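Local coordinates for protein alkaline phosphatase (Antarctic bacterium, PDB 2W5V) that probably hydrolyses phosphate monoesters as a zinc- and magnesium-dependent alkaline phosphatase, passing through a covalent phospho-enzyme intermediate, at residues B[38-43]-B[251-256]; B[128-133]-B[229-234]; B[61-66]-B[275-280]; B[45-50]-B[341-346]. The protein carries 1 engineered substitution. One frame throughout, in Å; residues are numbered along the deposited sequence.

The centre of contact 1 lies about 2 Å from that of the chain; it is the metal-binding heart of the sheet, built from parallel strand bonds and carboxylate metal ligands. Contact 2 borders it: strand 124-129 hydrogen-bonds to strand 249-255, while helix 230-242 packs on strand 124-129 mainly through apolar side chains, plus one backbone carbonyl at a ring edge. Contacts 3 and 4 lie farther out, with centres about 14 and 13 Å from the chain centre, and both touch the second subunit. Contact 3, with partly exposed N62 and exposed D279, is polar; contact 4 is buried and apolar apart from one bridging water. F277 joins contact 3 to contact 1; Y63 and F66 meet F345 of contact 4.

Contact 1 of 4, residues B[38-43]-B[251-256]; sequences ILLISD and IMSEGS. With MG (magnesium ion), chain I; ZN (zinc ion), chain H.
E254 shares one magnesium ion with D43, and its other oxygen, OE1, is gripped twice: by S256 OG at 2.6 Å, coming from 74° out of the carboxylate plane, and by a magnesium-bound water. E254 OE2 binds the magnesium at 2.1 Å. D43 OD2 binds the same ion, also at 2.1 Å, while D43 OD1 turns to zinc. The D43 carboxylate therefore bridges the two metals; three waters and T137 complete the six magnesium ligands, and D301, H302 and the phosphorylated S84 complete the zinc site. Behind the site, 38-42 and 251-255 run as neighbouring parallel strands of the central sheet, their axes 18° apart, and the metal ligands sit at or just beyond their C-terminal ends, as in the alkaline phosphatase fold. Five backbone bonds join them, from the nearly straight L39 N to I251 O (2.7 Å, 176°) to the longer D43 N to G255 O (3.2 Å). On the E254 face, the I41 and M252 side chains cross at about a right angle, I41 CD1 lying 3.8 Å from M252 CG. On the other face L40 CD2 presses tightly on S253 CB, 3.4 Å away, and L40 also rests on F277 of helix 267-291.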
# COMPACT_ATOMS: atom_id res chain seq x y z
N ILE B 38 6.19 10.94 -17.63
CA ILE B 38 7.03 9.76 -17.51
C ILE B 38 6.29 8.74 -16.66
O ILE B 38 5.94 9.01 -15.52
CB ILE B 38 8.38 10.09 -16.85
CG1 ILE B 38 9.13 11.15 -17.68
CG2 ILE B 38 9.20 8.83 -16.69
CD1 ILE B 38 10.30 11.79 -16.94
N LEU B 39 6.03 7.57 -17.23
CA LEU B 39 5.34 6.51 -16.51
C LEU B 39 6.31 5.36 -16.22
O LEU B 39 6.79 4.71 -17.14
CB LEU B 39 4.15 6.01 -17.34
CG LEU B 39 3.46 4.77 -16.78
CD1 LEU B 39 2.91 5.05 -15.38
CD2 LEU B 39 2.37 4.33 -17.73
N LEU B 40 6.62 5.14 -14.95
CA LEU B 40 7.56 4.08 -14.58
C LEU B 40 6.79 2.93 -13.98
O LEU B 40 5.98 3.12 -13.07
CB LEU B 40 8.60 4.60 -13.58
CG LEU B 40 9.35 5.86 -14.02
CD1 LEU B 40 10.13 6.45 -12.88
CD2 LEU B 40 10.25 5.54 -15.17
N ILE B 41 7.03 1.74 -14.50
CA ILE B 41 6.29 0.57 -14.09
C ILE B 41 7.26 -0.45 -13.51
O ILE B 41 8.19 -0.89 -14.19
CB ILE B 41 5.55 -0.07 -15.28
CG1 ILE B 41 4.53 0.91 -15.87
CG2 ILE B 41 4.88 -1.37 -14.87
CD1 ILE B 41 3.83 0.37 -17.12
N SER B 42 7.03 -0.81 -12.26
CA SER B 42 7.79 -1.87 -11.62
C SER B 42 6.95 -3.13 -11.72
O SER B 42 5.95 -3.29 -11.02
CB SER B 42 8.04 -1.53 -10.15
OG SER B 42 6.85 -1.04 -9.54
N ASP B 43 7.35 -4.04 -12.61
CA ASP B 43 6.55 -5.24 -12.84
C ASP B 43 6.61 -6.16 -11.62
O ASP B 43 7.69 -6.59 -11.22
CB ASP B 43 7.01 -5.97 -14.10
CG ASP B 43 5.95 -6.92 -14.62
OD1 ASP B 43 5.42 -7.69 -13.80
OD2 ASP B 43 5.62 -6.87 -15.83
N ILE B 251 7.14 8.96 -21.93
CA ILE B 251 8.05 7.81 -21.79
C ILE B 251 7.45 6.81 -20.82
O ILE B 251 6.90 7.19 -19.79
CB ILE B 251 9.43 8.26 -21.23
CG1 ILE B 251 10.16 9.14 -22.23
CG2 ILE B 251 10.29 7.06 -20.85
CD1 ILE B 251 11.31 9.94 -21.61
N MET B 252 7.53 5.52 -21.16
CA MET B 252 7.27 4.44 -20.21
C MET B 252 8.59 3.69 -20.05
O MET B 252 9.15 3.20 -21.02
CB MET B 252 6.19 3.49 -20.73
CG MET B 252 5.71 2.47 -19.68
SD MET B 252 6.86 1.11 -19.34
CE MET B 252 6.80 0.23 -20.91
N SER B 253 9.09 3.63 -18.81
CA SER B 253 10.26 2.83 -18.47
C SER B 253 9.88 1.73 -17.47
O SER B 253 9.20 2.00 -16.48
CB SER B 253 11.36 3.70 -17.85
OG SER B 253 11.77 4.71 -18.75
N GLU B 254 10.34 0.51 -17.72
CA GLU B 254 9.93 -0.61 -16.89
C GLU B 254 11.09 -1.26 -16.17
O GLU B 254 12.09 -1.61 -16.80
CB GLU B 254 9.21 -1.66 -17.73
CG GLU B 254 8.71 -2.82 -16.88
CD GLU B 254 8.41 -4.06 -17.69
OE1 GLU B 254 8.91 -4.19 -18.82
OE2 GLU B 254 7.68 -4.92 -17.16
N GLY B 255 10.96 -1.41 -14.86
CA GLY B 255 11.82 -2.31 -14.11
C GLY B 255 11.23 -3.71 -14.26
O GLY B 255 10.45 -4.17 -13.43
N SER B 256 11.61 -4.37 -15.35
CA SER B 256 10.92 -5.58 -15.81
C SER B 256 11.14 -6.81 -14.94
O SER B 256 10.27 -7.69 -14.85
CB SER B 256 11.37 -5.91 -17.24
OG SER B 256 11.29 -4.77 -18.09
MG MG I . 6.79 -6.78 -17.56
ZN ZN H . 3.64 -8.23 -14.55
O HOH W 1 7.87 -6.66 -19.57
O HOH W 2 8.31 -8.01 -16.57
O HOH W 3 5.88 -8.73 -18.39

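Contact 2 of 4, residues B[128-133]-B[229-234]; sequences VATSSI and NFLSAA
V128 CG1 is the centre of the first shell: it lies 3.8 Å from L231 CD1 and 3.9 Å from A234 CB. Its position, anti to the backbone N (chi1 171°), directs this methyl at the helix, where the V128 and L231 side chains meet at an oblique angle. The F230 ring turns an edge to A129 and T130. A129 O sits near the ring plane, 3.3 Å from F230 CE2, so the carbonyl faces the ring rim and not its pi cloud. T130 CG2 lies at the same edge, 4.1 Å from F230 CD2. These contacts seat the first turn of helix 230-242, one of the helices covering the central sheet of this alpha/beta fold, on the C-terminal end of strand 124-129; the chain turns a corner at T130 and S131 as it leaves the sheet. Next outward, A234 N bonds to F230 O at 2.8 Å as an ordinary helical bond. A234 CB covers one face of the F230 ring, 3.9 Å above its plane and offset toward the rim. On the strand side, V128 is held by backbone bonds with M252 and E254, and A129 by one with A167. Beyond the corner, T130 N donates to S256 OG, the hydroxyl that also bonds E254. L231 also rests on D276 and A280 of helix 267-291.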
# COMPACT_ATOMS: atom_id res chain seq x y z
N VAL B 128 11.28 2.06 -22.59
CA VAL B 128 12.50 1.43 -22.08
C VAL B 128 12.12 0.24 -21.21
O VAL B 128 11.11 0.30 -20.49
CB VAL B 128 13.34 2.44 -21.26
CG1 VAL B 128 14.49 1.74 -20.56
CG2 VAL B 128 13.85 3.55 -22.16
N ALA B 129 12.90 -0.84 -21.28
CA ALA B 129 12.61 -2.05 -20.51
C ALA B 129 13.86 -2.88 -20.24
O ALA B 129 14.79 -2.84 -21.03
CB ALA B 129 11.58 -2.89 -21.24
N THR B 130 13.87 -3.66 -19.15
CA THR B 130 15.00 -4.55 -18.87
C THR B 130 14.73 -5.97 -19.36
O THR B 130 15.61 -6.83 -19.33
CB THR B 130 15.40 -4.57 -17.38
OG1 THR B 130 14.29 -5.00 -16.59
CG2 THR B 130 15.85 -3.19 -16.93
N SER B 131 13.50 -6.21 -19.79
CA SER B 131 13.17 -7.46 -20.48
C SER B 131 13.44 -7.27 -21.97
O SER B 131 14.01 -6.26 -22.39
CB SER B 131 11.69 -7.80 -20.29
OG SER B 131 10.87 -6.72 -20.74
N SER B 132 13.04 -8.25 -22.77
CA SER B 132 12.98 -8.02 -24.20
C SER B 132 12.04 -6.86 -24.46
O SER B 132 11.06 -6.65 -23.73
CB SER B 132 12.48 -9.28 -24.92
OG SER B 132 12.08 -8.98 -26.25
N ILE B 133 12.29 -6.09 -25.52
CA ILE B 133 11.39 -5.00 -25.84
C ILE B 133 10.03 -5.54 -26.32
O ILE B 133 9.06 -4.79 -26.44
CB ILE B 133 12.00 -4.04 -26.88
CG1 ILE B 133 11.31 -2.67 -26.80
CG2 ILE B 133 11.95 -4.62 -28.28
CD1 ILE B 133 11.67 -1.88 -25.54
N ASN B 229 23.75 0.52 -14.44
CA ASN B 229 22.74 1.58 -14.46
C ASN B 229 21.99 1.74 -15.78
O ASN B 229 21.57 2.84 -16.13
CB ASN B 229 23.37 2.92 -14.07
CG ASN B 229 24.15 3.55 -15.21
OD1 ASN B 229 24.25 4.77 -15.31
ND2 ASN B 229 24.69 2.71 -16.09
N PHE B 230 21.82 0.64 -16.50
CA PHE B 230 21.08 0.68 -17.76
C PHE B 230 19.73 1.41 -17.67
O PHE B 230 19.44 2.30 -18.47
CB PHE B 230 20.84 -0.72 -18.30
CG PHE B 230 19.85 -0.76 -19.43
CD1 PHE B 230 20.20 -0.28 -20.68
CD2 PHE B 230 18.57 -1.25 -19.23
CE1 PHE B 230 19.29 -0.31 -21.73
CE2 PHE B 230 17.65 -1.27 -20.28
CZ PHE B 230 18.01 -0.80 -21.53
N LEU B 231 18.90 1.02 -16.71
CA LEU B 231 17.55 1.56 -16.68
C LEU B 231 17.57 3.08 -16.49
O LEU B 231 16.91 3.81 -17.23
CB LEU B 231 16.69 0.87 -15.60
CG LEU B 231 15.23 1.30 -15.50
CD1 LEU B 231 14.50 1.06 -16.81
CD2 LEU B 231 14.55 0.56 -14.36
N SER B 232 18.34 3.57 -15.52
CA SER B 232 18.46 5.01 -15.34
C SER B 232 19.06 5.70 -16.57
O SER B 232 18.52 6.68 -17.06
CB SER B 232 19.29 5.35 -14.10
OG SER B 232 18.60 4.96 -12.93
N ALA B 233 20.19 5.17 -17.05
CA ALA B 233 20.90 5.79 -18.17
C ALA B 233 20.02 5.86 -19.42
O ALA B 233 20.04 6.85 -20.14
CB ALA B 233 22.20 5.04 -18.46
N ALA B 234 19.27 4.79 -19.68
CA ALA B 234 18.43 4.73 -20.86
C ALA B 234 17.22 5.66 -20.73
O ALA B 234 16.79 6.26 -21.71
CB ALA B 234 17.98 3.30 -21.13

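Contact 3 of 4, residues B[61-66]-B[275-280]; sequences PNYTQF and NDFDDA
N62 and D278 bring the two backbones nearest, with their CA atoms 6.0 Å apart, where the start of the 3-10 segment 62-65 meets the flank of the long helix 267-291. The neighbouring backbone N-H groups of N62 and Y63 both turn to the carboxylate of D278. N62 N reaches OD2 of D278 at 2.9 Å in a nearly straight bond (173°), and Y63 N reaches OD1 of D278 at 3.1 Å; each oxygen accepts on its syn lone pair. D278 CG stands anti to its own backbone N (chi1 -175°), which sets CG out toward the 3-10 turn. The N62 side chain returns the grip: ND2 donates to D278 O at 2.9 Å, approaching from above the carbonyl plane, and its amide lies only 18° from the plane of the carboxylate. A water accepts from N62 ND2 and makes a longer bond to D279 OD1. K57 forms salt bridges with both D278 and D279, and its single positive charge probably offsets part of theirs. Deeper, Y63 OH lies at the edge of the F277 ring, 3.6 Å from both CD2 and CE2, and the two side chains cross at about a right angle. F277 then packs on S42 of strand 36-42, while Y63 meets the F345 ring of strand 342-347 and I357 of the second subunit.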
# COMPACT_ATOMS: atom_id res chain seq x y z
N PRO B 61 15.20 5.77 0.02
CA PRO B 61 14.60 5.49 -1.29
C PRO B 61 14.01 6.74 -1.92
O PRO B 61 13.48 7.60 -1.22
CB PRO B 61 13.47 4.51 -0.95
CG PRO B 61 13.78 3.98 0.39
CD PRO B 61 14.53 5.04 1.11
N ASN B 62 14.06 6.82 -3.24
CA ASN B 62 13.46 7.93 -3.95
C ASN B 62 11.94 7.92 -3.82
O ASN B 62 11.28 8.95 -3.98
CB ASN B 62 13.93 7.95 -5.41
CG ASN B 62 15.39 8.33 -5.53
OD1 ASN B 62 15.78 9.42 -5.12
ND2 ASN B 62 16.21 7.43 -6.07
N TYR B 63 11.38 6.76 -3.49
CA TYR B 63 9.96 6.70 -3.14
C TYR B 63 9.56 7.81 -2.15
O TYR B 63 8.45 8.34 -2.23
CB TYR B 63 9.59 5.34 -2.55
CG TYR B 63 9.42 4.24 -3.56
CD1 TYR B 63 10.38 3.24 -3.70
CD2 TYR B 63 8.31 4.19 -4.39
CE1 TYR B 63 10.23 2.23 -4.65
CE2 TYR B 63 8.15 3.18 -5.34
CZ TYR B 63 9.11 2.20 -5.46
OH TYR B 63 8.95 1.19 -6.39
N THR B 64 10.45 8.16 -1.22
CA THR B 64 10.08 9.10 -0.16
C THR B 64 9.84 10.53 -0.66
O THR B 64 9.33 11.37 0.08
CB THR B 64 11.11 9.15 0.99
OG1 THR B 64 12.37 9.59 0.47
CG2 THR B 64 11.26 7.79 1.63
N GLN B 65 10.23 10.81 -1.90
CA GLN B 65 9.97 12.12 -2.49
C GLN B 65 8.49 12.34 -2.82
O GLN B 65 8.07 13.47 -3.02
CB GLN B 65 10.81 12.31 -3.76
CG GLN B 65 12.30 12.32 -3.53
CD GLN B 65 13.08 12.67 -4.79
OE1 GLN B 65 12.85 13.72 -5.40
NE2 GLN B 65 14.01 11.81 -5.17
N PHE B 66 7.71 11.27 -2.88
CA PHE B 66 6.31 11.39 -3.30
C PHE B 66 5.37 11.78 -2.17
O PHE B 66 5.50 11.29 -1.05
CB PHE B 66 5.80 10.09 -3.94
CG PHE B 66 6.39 9.79 -5.28
CD1 PHE B 66 7.43 8.87 -5.42
CD2 PHE B 66 5.90 10.41 -6.42
CE1 PHE B 66 7.96 8.59 -6.66
CE2 PHE B 66 6.44 10.13 -7.67
CZ PHE B 66 7.46 9.22 -7.79
N ASN B 275 15.74 -2.17 -6.22
CA ASN B 275 16.70 -1.12 -5.87
C ASN B 275 17.13 -0.33 -7.11
O ASN B 275 17.25 0.90 -7.07
CB ASN B 275 17.92 -1.69 -5.15
CG ASN B 275 17.67 -1.92 -3.66
OD1 ASN B 275 16.62 -1.54 -3.13
ND2 ASN B 275 18.64 -2.52 -2.98
N ASP B 276 17.36 -1.05 -8.21
CA ASP B 276 17.70 -0.42 -9.49
C ASP B 276 16.54 0.44 -10.00
O ASP B 276 16.75 1.57 -10.47
CB ASP B 276 18.05 -1.49 -10.53
CG ASP B 276 18.34 -0.91 -11.90
OD1 ASP B 276 19.28 -0.09 -12.02
OD2 ASP B 276 17.61 -1.26 -12.87
N PHE B 277 15.32 -0.08 -9.89
CA PHE B 277 14.12 0.65 -10.28
C PHE B 277 14.00 1.97 -9.50
O PHE B 277 13.71 3.02 -10.07
CB PHE B 277 12.87 -0.21 -10.07
CG PHE B 277 11.59 0.47 -10.47
CD1 PHE B 277 11.25 0.59 -11.82
CD2 PHE B 277 10.73 0.99 -9.51
CE1 PHE B 277 10.06 1.22 -12.20
CE2 PHE B 277 9.54 1.62 -9.88
CZ PHE B 277 9.20 1.73 -11.23
N ASP B 278 14.26 1.92 -8.19
CA ASP B 278 14.24 3.13 -7.39
C ASP B 278 15.27 4.16 -7.86
O ASP B 278 15.03 5.36 -7.79
CB ASP B 278 14.44 2.83 -5.89
CG ASP B 278 14.29 4.08 -5.04
OD1 ASP B 278 13.15 4.55 -4.84
OD2 ASP B 278 15.33 4.61 -4.57
N ASP B 279 16.41 3.68 -8.34
CA ASP B 279 17.39 4.58 -8.96
C ASP B 279 16.78 5.31 -10.16
O ASP B 279 16.96 6.52 -10.33
CB ASP B 279 18.65 3.82 -9.38
CG ASP B 279 19.60 3.56 -8.21
OD1 ASP B 279 19.37 4.12 -7.11
OD2 ASP B 279 20.57 2.80 -8.38
N ALA B 280 16.08 4.56 -11.01
CA ALA B 280 15.40 5.14 -12.17
C ALA B 280 14.37 6.18 -11.74
O ALA B 280 14.21 7.21 -12.39
CB ALA B 280 14.74 4.06 -13.00
O HOH W 4 18.99 7.26 -6.31

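Contact 4 of 4, residues B[45-50]-B[341-346]; sequences AGLSQI and LIPVFA
I50 and P343 reach toward each other tip to tip, with CD1 of I50 3.8 Å from CG of P343. The same methyl is shared: I50 CD1 also meets F345 tip to tip, lying in the plane of the ring at its edge, 3.8 Å from CE2. I50 CG1 is anti to the carbonyl carbon (chi1 -68°), and from there CD1 continues nearly straight out (chi2 163°) into the corner made by proline and phenylalanine. L47 approaches the proline differently. Its side chain crosses that of P343 obliquely, and the touch falls to CB, 4.0 Å from P343 CG, so this one ring carbon receives both helix residues. I342 meets the residues just before the helix. A chi2 of -65° bends its CD1 over the chain there, 3.8 Å from both A45 O and G46 CA. A single water adds the polar link between the segments, accepting from L47 N at 2.9 Å and donating to L341 O at 2.8 Å. G46 is the N-cap residue, and I50 N bonds back to G46 O in the first helical turn. The contact thus lays the start of helix 47-52, which follows the metal-binding end of strand 36-42, against strand 342-347. That strand runs antiparallel between 294-299 and 68-73; F345 also meets the ring of F66, and L71 of the second subunit packs on both L47 and F345.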
# COMPACT_ATOMS: atom_id res chain seq x y z
N ALA B 45 5.76 -5.53 -8.46
CA ALA B 45 6.08 -4.92 -7.17
C ALA B 45 4.85 -4.50 -6.36
O ALA B 45 4.20 -3.50 -6.65
CB ALA B 45 7.01 -3.71 -7.36
N GLY B 46 4.52 -5.28 -5.33
CA GLY B 46 3.50 -4.85 -4.39
C GLY B 46 4.10 -3.90 -3.35
O GLY B 46 5.27 -3.56 -3.43
N LEU B 47 3.31 -3.48 -2.38
CA LEU B 47 3.83 -2.57 -1.37
C LEU B 47 4.93 -3.23 -0.54
O LEU B 47 5.86 -2.56 -0.08
CB LEU B 47 2.70 -2.06 -0.47
CG LEU B 47 3.08 -1.09 0.66
CD1 LEU B 47 3.90 0.09 0.15
CD2 LEU B 47 1.81 -0.62 1.34
N SER B 48 4.85 -4.55 -0.37
CA SER B 48 5.92 -5.26 0.36
C SER B 48 7.25 -5.18 -0.39
O SER B 48 8.30 -4.96 0.21
CB SER B 48 5.53 -6.72 0.61
OG SER B 48 4.50 -6.83 1.59
N GLN B 49 7.21 -5.35 -1.71
CA GLN B 49 8.41 -5.23 -2.53
C GLN B 49 8.98 -3.82 -2.44
O GLN B 49 10.18 -3.64 -2.26
CB GLN B 49 8.12 -5.56 -3.99
CG GLN B 49 8.00 -7.04 -4.32
CD GLN B 49 6.62 -7.59 -4.04
OE1 GLN B 49 5.79 -6.94 -3.41
NE2 GLN B 49 6.36 -8.80 -4.52
N ILE B 50 8.11 -2.83 -2.57
CA ILE B 50 8.51 -1.44 -2.45
C ILE B 50 9.16 -1.20 -1.10
O ILE B 50 10.18 -0.51 -0.99
CB ILE B 50 7.29 -0.49 -2.61
CG1 ILE B 50 6.75 -0.52 -4.05
CG2 ILE B 50 7.64 0.93 -2.18
CD1 ILE B 50 5.33 0.05 -4.16
N LEU B 341 -4.31 -4.77 -4.09
CA LEU B 341 -4.27 -3.42 -4.64
C LEU B 341 -2.81 -2.97 -4.67
O LEU B 341 -1.98 -3.43 -3.87
CB LEU B 341 -5.08 -2.45 -3.78
CG LEU B 341 -6.59 -2.67 -3.62
CD1 LEU B 341 -7.21 -1.57 -2.76
CD2 LEU B 341 -7.26 -2.72 -4.95
N ILE B 342 -2.50 -2.06 -5.58
CA ILE B 342 -1.13 -1.63 -5.85
C ILE B 342 -1.00 -0.11 -5.68
O ILE B 342 -1.82 0.64 -6.19
CB ILE B 342 -0.76 -2.01 -7.30
CG1 ILE B 342 -0.66 -3.54 -7.44
CG2 ILE B 342 0.50 -1.28 -7.78
CD1 ILE B 342 0.47 -4.17 -6.63
N PRO B 343 0.04 0.34 -4.99
CA PRO B 343 0.28 1.78 -4.81
C PRO B 343 0.61 2.49 -6.12
O PRO B 343 1.31 1.94 -6.98
CB PRO B 343 1.51 1.84 -3.88
CG PRO B 343 1.68 0.47 -3.34
CD PRO B 343 1.06 -0.49 -4.32
N VAL B 344 0.09 3.70 -6.26
CA VAL B 344 0.44 4.60 -7.35
C VAL B 344 1.06 5.83 -6.72
O VAL B 344 0.52 6.37 -5.74
CB VAL B 344 -0.82 5.06 -8.09
CG1 VAL B 344 -0.47 6.12 -9.14
CG2 VAL B 344 -1.55 3.86 -8.69
N PHE B 345 2.18 6.28 -7.27
CA PHE B 345 2.85 7.49 -6.80
C PHE B 345 2.89 8.49 -7.95
O PHE B 345 3.18 8.12 -9.09
CB PHE B 345 4.29 7.18 -6.35
CG PHE B 345 4.39 6.10 -5.30
CD1 PHE B 345 4.40 6.43 -3.95
CD2 PHE B 345 4.51 4.77 -5.66
CE1 PHE B 345 4.50 5.44 -2.97
CE2 PHE B 345 4.62 3.78 -4.69
CZ PHE B 345 4.62 4.12 -3.34
N ALA B 346 2.62 9.76 -7.65
CA ALA B 346 2.68 10.78 -8.70
C ALA B 346 3.30 12.09 -8.21
O ALA B 346 2.99 12.56 -7.12
CB ALA B 346 1.29 11.04 -9.29
O HOH W 5 0.52 -3.98 -2.71